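Local coordinates for putative uncharacterized protein (Bacteroides eggerthii DSM 20697, PDB 5BYP), which is of unknown function but belongs to the lipocalin-like (calycin) proteins, whose barrels often bind small hydrophobic ligands, at residues A79-E82 with L83-A87; W69-S73 with S74-A78. All coordinates share one frame; numbering follows the deposited sequence.

Contact 1: residues A79-E82 with L83-A87; sequences AHEE and LVNSA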
ATOM      1  N   ALA A  79      14.496 -13.522  -4.152  1.00 72.35           N
ATOM      2  CA  ALA A  79      14.019 -12.785  -2.994  1.00 70.80           C
ATOM      3  C   ALA A  79      12.613 -12.222  -3.248  1.00 72.72           C
ATOM      4  O   ALA A  79      11.779 -12.235  -2.335  1.00 74.30           O
ATOM      5  CB  ALA A  79      14.994 -11.668  -2.665  1.00 71.70           C
ATOM      6  N   HIS A  80      12.334 -11.776  -4.489  1.00 66.19           N
ATOM      7  CA  HIS A  80      10.997 -11.275  -4.868  1.00 64.56           C
ATOM      8  C   HIS A  80       9.954 -12.370  -4.681  1.00 67.73           C
ATOM      9  O   HIS A  80       8.922 -12.125  -4.074  1.00 64.82           O
ATOM     10  CB  HIS A  80      10.983 -10.774  -6.325  1.00 65.30           C
ATOM     11  CG  HIS A  80       9.676 -10.147  -6.744  1.00 68.38           C
ATOM     12  ND1 HIS A  80       9.350  -8.854  -6.388  1.00 69.40           N
ATOM     13  CD2 HIS A  80       8.673 -10.648  -7.499  1.00 70.04           C
ATOM     14  CE1 HIS A  80       8.171  -8.619  -6.925  1.00 68.60           C
ATOM     15  NE2 HIS A  80       7.720  -9.666  -7.593  1.00 69.33           N
ATOM     16  N   GLU A  81      10.250 -13.597  -5.183  1.00 67.82           N
ATOM     17  CA  GLU A  81       9.347 -14.737  -5.083  1.00 69.78           C
ATOM     18  C   GLU A  81       9.144 -15.165  -3.607  1.00 77.10           C
ATOM     19  O   GLU A  81       8.012 -15.496  -3.230  1.00 75.87           O
ATOM     20  CB  GLU A  81       9.810 -15.918  -5.941  1.00 71.92           C
ATOM     21  CG  GLU A  81       9.517 -15.721  -7.427  1.00 76.14           C
ATOM     22  CD  GLU A  81       8.102 -15.309  -7.822  1.00 86.55           C
ATOM     23  OE1 GLU A  81       7.156 -16.070  -7.536  1.00 88.35           O
ATOM     24  OE2 GLU A  81       7.942 -14.233  -8.435  1.00 86.74           O
ATOM     25  N   GLU A  82      10.200 -15.054  -2.754  1.00 74.09           N
ATOM     26  CA  GLU A  82      10.064 -15.314  -1.312  1.00 73.94           C
ATOM     27  C   GLU A  82       9.080 -14.321  -0.666  1.00 76.09           C
ATOM     28  O   GLU A  82       8.375 -14.680   0.267  1.00 77.55           O
ATOM     29  CB  GLU A  82      11.432 -15.243  -0.595  1.00 76.41           C
ATOM     30  CG  GLU A  82      12.372 -16.395  -0.941  1.00 93.13           C
ATOM     31  CD  GLU A  82      13.779 -16.333  -0.360  1.00130.33           C
ATOM     32  OE1 GLU A  82      13.993 -15.568   0.609  1.00136.37           O
ATOM     33  OE2 GLU A  82      14.660 -17.078  -0.854  1.00128.84           O
ATOM     34  N   LEU A  83       9.011 -13.089  -1.186  1.00 70.56           N
ATOM     35  CA  LEU A  83       8.151 -12.039  -0.633  1.00 68.85           C
ATOM     36  C   LEU A  83       6.720 -12.171  -1.119  1.00 73.70           C
ATOM     37  O   LEU A  83       5.809 -12.205  -0.302  1.00 73.09           O
ATOM     38  CB  LEU A  83       8.717 -10.644  -1.016  1.00 67.89           C
ATOM     39  CG  LEU A  83       7.783  -9.438  -0.880  1.00 71.82           C
ATOM     40  CD1 LEU A  83       7.513  -9.129   0.558  1.00 72.59           C
ATOM     41  CD2 LEU A  83       8.349  -8.212  -1.596  1.00 70.20           C
ATOM     42  N   VAL A  84       6.517 -12.190  -2.456  1.00 72.90           N
ATOM     43  CA  VAL A  84       5.183 -12.177  -3.075  1.00 73.57           C
ATOM     44  C   VAL A  84       4.402 -13.478  -2.820  1.00 78.33           C
ATOM     45  O   VAL A  84       3.200 -13.496  -3.069  1.00 79.46           O
ATOM     46  CB  VAL A  84       5.194 -11.823  -4.592  1.00 77.18           C
ATOM     47  CG1 VAL A  84       5.578 -10.379  -4.801  1.00 76.04           C
ATOM     48  CG2 VAL A  84       6.106 -12.743  -5.390  1.00 77.85           C
ATOM     49  N   ASN A  85       5.057 -14.536  -2.299  1.00 76.14           N
ATOM     50  CA  ASN A  85       4.410 -15.815  -1.965  1.00 77.76           C
ATOM     51  C   ASN A  85       4.147 -15.939  -0.452  1.00 82.42           C
ATOM     52  O   ASN A  85       3.530 -16.913  -0.030  1.00 84.38           O
ATOM     53  CB  ASN A  85       5.257 -17.018  -2.443  1.00 78.94           C
ATOM     54  CG  ASN A  85       5.336 -17.141  -3.937  1.00 93.78           C
ATOM     55  OD1 ASN A  85       4.336 -17.342  -4.636  1.00 92.76           O
ATOM     56  ND2 ASN A  85       6.521 -16.985  -4.468  1.00 77.34           N
ATOM     57  N   SER A  86       4.624 -14.984   0.363  1.00 76.90           N
ATOM     58  CA  SER A  86       4.412 -15.000   1.812  1.00 76.37           C
ATOM     59  C   SER A  86       2.980 -14.656   2.126  1.00 82.71           C
ATOM     60  O   SER A  86       2.417 -13.760   1.486  1.00 83.32           O
ATOM     61  CB  SER A  86       5.355 -14.017   2.507  1.00 76.56           C
ATOM     62  OG  SER A  86       4.997 -12.658   2.272  1.00 76.03           O
ATOM     63  N   ALA A  87       2.394 -15.319   3.137  1.00 80.61           N
ATOM     64  CA  ALA A  87       1.013 -15.071   3.566  1.00 81.28           C
ATOM     65  C   ALA A  87       0.812 -13.599   3.998  1.00 85.72           C
ATOM     66  O   ALA A  87      -0.264 -13.034   3.795  1.00 85.90           O
ATOM     67  CB  ALA A  87       0.650 -16.008   4.707  1.00 84.40           C
TER
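Val84 lays its CG1 methyl over one face of the His80 imidazole, 3.9 Å from the ring centroid and displaced toward the rim, 3.6 Å from NE2. This CH-pi contact links side chains one turn apart, and the ring reaches it because His80 turns CG away from its own backbone N (chi1 -175°). A branched valine suits the place: while CG1 meets the ring, CG2 rests against the backbone at His80 O. Both ring nitrogens are hydrogen-bonded beyond this turn to carbonyl oxygens, ND1 to Pro70 O and NE2 to Asp97 O, which should fix the rotation of the imidazole and is consistent with a doubly protonated, positively charged ring. The setting is the C-terminal end of the short helix 77-84, where Val84 N donates to His80 O at 2.9 Å in a nearly straight bond. One residue further along, Asn85 ND2 makes a tentative bond of 3.3 Å to OE1 of Glu81, whose chain is bent at chi2; the amide's position is uncertain, because ND2 is modelled implausibly close to Glu81 O. Beyond the helix end Ser86, the N-cap of helix 87-92, donates through OG to Leu83 O at 2.7 Å, in the carbonyl plane, and its backbone N bonds the same oxygen.

Contact 2: residues W69-S73 with S74-A78; sequences WPDNS and SGNEA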
ATOM      1  N   TRP A  69       9.984  -3.531  -2.868  1.00 74.53           N
ATOM      2  CA  TRP A  69      11.356  -3.970  -2.973  1.00 74.94           C
ATOM      3  C   TRP A  69      11.600  -5.267  -2.176  1.00 74.80           C
ATOM      4  O   TRP A  69      11.153  -5.380  -1.035  1.00 71.48           O
ATOM      5  CB  TRP A  69      12.293  -2.871  -2.496  1.00 76.44           C
ATOM      6  CG  TRP A  69      13.676  -3.069  -3.012  1.00 78.86           C
ATOM      7  CD1 TRP A  69      14.701  -3.681  -2.360  1.00 82.77           C
ATOM      8  CD2 TRP A  69      14.115  -2.890  -4.376  1.00 79.04           C
ATOM      9  NE1 TRP A  69      15.796  -3.776  -3.187  1.00 83.96           N
ATOM     10  CE2 TRP A  69      15.454  -3.322  -4.438  1.00 84.79           C
ATOM     11  CE3 TRP A  69      13.505  -2.381  -5.547  1.00 79.92           C
ATOM     12  CZ2 TRP A  69      16.211  -3.235  -5.603  1.00 85.41           C
ATOM     13  CZ3 TRP A  69      14.258  -2.288  -6.698  1.00 83.39           C
ATOM     14  CH2 TRP A  69      15.603  -2.687  -6.716  1.00 85.45           C
ATOM     15  N   PRO A  70      12.272  -6.294  -2.751  1.00 72.18           N
ATOM     16  CA  PRO A  70      12.909  -6.359  -4.080  1.00 70.86           C
ATOM     17  C   PRO A  70      11.902  -6.547  -5.195  1.00 70.66           C
ATOM     18  O   PRO A  70      10.911  -7.258  -5.030  1.00 69.76           O
ATOM     19  CB  PRO A  70      13.820  -7.584  -3.955  1.00 72.36           C
ATOM     20  CG  PRO A  70      13.113  -8.473  -2.985  1.00 75.54           C
ATOM     21  CD  PRO A  70      12.485  -7.549  -1.997  1.00 71.86           C
ATOM     22  N   ASP A  71      12.181  -5.934  -6.339  1.00 66.53           N
ATOM     23  CA  ASP A  71      11.333  -6.038  -7.505  1.00 65.99           C
ATOM     24  C   ASP A  71      11.636  -7.361  -8.239  1.00 69.54           C
ATOM     25  O   ASP A  71      12.411  -8.158  -7.736  1.00 67.57           O
ATOM     26  CB  ASP A  71      11.518  -4.809  -8.398  1.00 68.16           C
ATOM     27  CG  ASP A  71      12.920  -4.557  -8.959  1.00 73.91           C
ATOM     28  OD1 ASP A  71      13.860  -5.367  -8.650  1.00 68.69           O
ATOM     29  OD2 ASP A  71      13.084  -3.559  -9.713  1.00 81.46           O
ATOM     30  N   ASN A  72      11.019  -7.607  -9.403  1.00 67.45           N
ATOM     31  CA  ASN A  72      11.249  -8.874 -10.101  1.00 66.67           C
ATOM     32  C   ASN A  72      12.281  -8.759 -11.207  1.00 72.12           C
ATOM     33  O   ASN A  72      12.123  -9.387 -12.254  1.00 73.97           O
ATOM     34  CB  ASN A  72       9.942  -9.457 -10.669  1.00 65.52           C
ATOM     35  CG  ASN A  72       9.120  -8.519 -11.503  1.00 70.73           C
ATOM     36  OD1 ASN A  72       9.601  -7.525 -12.037  1.00 69.76           O
ATOM     37  ND2 ASN A  72       7.852  -8.821 -11.638  1.00 60.42           N
ATOM     38  N   SER A  73      13.379  -8.055 -10.959  1.00 68.55           N
ATOM     39  CA  SER A  73      14.474  -8.026 -11.933  1.00 70.20           C
ATOM     40  C   SER A  73      15.199  -9.381 -11.928  1.00 73.70           C
ATOM     41  O   SER A  73      14.991 -10.155 -11.012  1.00 71.32           O
ATOM     42  CB  SER A  73      15.441  -6.893 -11.625  1.00 72.09           C
ATOM     43  OG  SER A  73      15.823  -6.920 -10.262  1.00 74.77           O
ATOM     44  N   SER A  74      16.037  -9.676 -12.937  1.00 72.89           N
ATOM     45  CA  SER A  74      16.730 -10.964 -13.000  1.00 73.55           C
ATOM     46  C   SER A  74      17.506 -11.269 -11.684  1.00 79.27           C
ATOM     47  O   SER A  74      17.308 -12.328 -11.110  1.00 78.45           O
ATOM     48  CB  SER A  74      17.659 -11.045 -14.212  1.00 78.87           C
ATOM     49  OG  SER A  74      18.632 -10.010 -14.239  1.00 95.83           O
ATOM     50  N   GLY A  75      18.265 -10.301 -11.172  1.00 78.06           N
ATOM     51  CA  GLY A  75      19.069 -10.472  -9.962  1.00 77.75           C
ATOM     52  C   GLY A  75      18.317 -10.524  -8.654  1.00 80.56           C
ATOM     53  O   GLY A  75      18.897 -10.910  -7.633  1.00 81.43           O
ATOM     54  N   ASN A  76      17.021 -10.151  -8.664  1.00 76.37           N
ATOM     55  CA  ASN A  76      16.169 -10.111  -7.458  1.00 75.03           C
ATOM     56  C   ASN A  76      15.066 -11.201  -7.381  1.00 77.14           C
ATOM     57  O   ASN A  76      14.481 -11.359  -6.314  1.00 76.55           O
ATOM     58  CB  ASN A  76      15.460  -8.748  -7.370  1.00 72.35           C
ATOM     59  CG  ASN A  76      16.307  -7.617  -6.879  1.00 79.59           C
ATOM     60  OD1 ASN A  76      17.160  -7.789  -6.018  1.00 66.09           O
ATOM     61  ND2 ASN A  76      15.969  -6.398  -7.290  1.00 78.31           N
ATOM     62  N   GLU A  77      14.762 -11.906  -8.489  1.00 73.68           N
ATOM     63  CA  GLU A  77      13.636 -12.855  -8.612  1.00 73.80           C
ATOM     64  C   GLU A  77      13.498 -13.823  -7.431  1.00 75.89           C
ATOM     65  O   GLU A  77      12.377 -14.094  -7.023  1.00 74.92           O
ATOM     66  CB  GLU A  77      13.729 -13.681  -9.907  1.00 77.26           C
ATOM     67  CG  GLU A  77      12.417 -14.321 -10.324  1.00 86.91           C
ATOM     68  CD  GLU A  77      11.317 -13.321 -10.592  1.00116.02           C
ATOM     69  OE1 GLU A  77      11.383 -12.617 -11.625  1.00126.40           O
ATOM     70  OE2 GLU A  77      10.413 -13.206  -9.738  1.00115.38           O
ATOM     71  N   ALA A  78      14.611 -14.362  -6.910  1.00 72.86           N
ATOM     72  CA  ALA A  78      14.589 -15.326  -5.810  1.00 73.12           C
ATOM     73  C   ALA A  78      14.005 -14.705  -4.532  1.00 76.70           C
ATOM     74  O   ALA A  78      13.086 -15.271  -3.938  1.00 77.79           O
ATOM     75  CB  ALA A  78      15.992 -15.856  -5.552  1.00 75.54           C
TER
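Trp69 and Asn76 set their flat groups almost perpendicular, indole and amide planes 84° apart, with Asn76 ND2 approaching the benzene half of the ring obliquely, 3.6 Å from CZ2. One indole face carries Pro70 CB and the backbone N of Asp71, both offset toward the rim. The cis peptide between Trp69 and Pro70 turns the chain sharply here, and proline, which tolerates the cis form better than other residues, fits the bend. The Asn76 amide donates from ND2 to Asp71 OD1 at 2.7 Å, meeting it nearly along its C-O axis, with the oxygen close to the amide plane although the carboxylate is rotated 59° from that plane. Ser73 OG donates to the same OD1 at 3.0 Å, from above the carboxylate plane. Two donors thus grip a single oxygen, a role for which a short, probably charged aspartate is well suited; its chi1 of 61° sets CG between backbone N and carbonyl carbon, and a chi2 near zero keeps OD1 eclipsed with CA. Asparagine suits position 76 because its amide supplies the N-H to OD1 while its CG packs 3.8 Å from Pro70 CB. In the backbone, Asn76 N bonds to Ser73 O at 3.1 Å, closing a type I beta turn over Ser74 and Gly75, through which the loop after strand 63-68 enters helix 77-84 on the outside of the lipocalin-like barrel.

From the N terminus, the chain leaves strand 63-68 and runs first into contact 2, which closes the turn leading into helix 77-84, between residues 71-73 and 76-77. Contact 1 follows in series, neither nested in it nor crossing it, and finishes that helix and hands the chain on to helix 87-92. The two centres lie about 10 Å apart. The helix folds back along the loop that precedes it: Ala79 CB packs against Pro70 CG at 3.7 Å, and His80 CD2 against Asn72 CB at 3.6 Å. Together the contacts shape the connection between strands 63-68 and 100-108; Trp69, backbone-bonded with Tyr54 and packed on Tyr56, ties it to strand 51-60, and Asp71 also touches Tyr56.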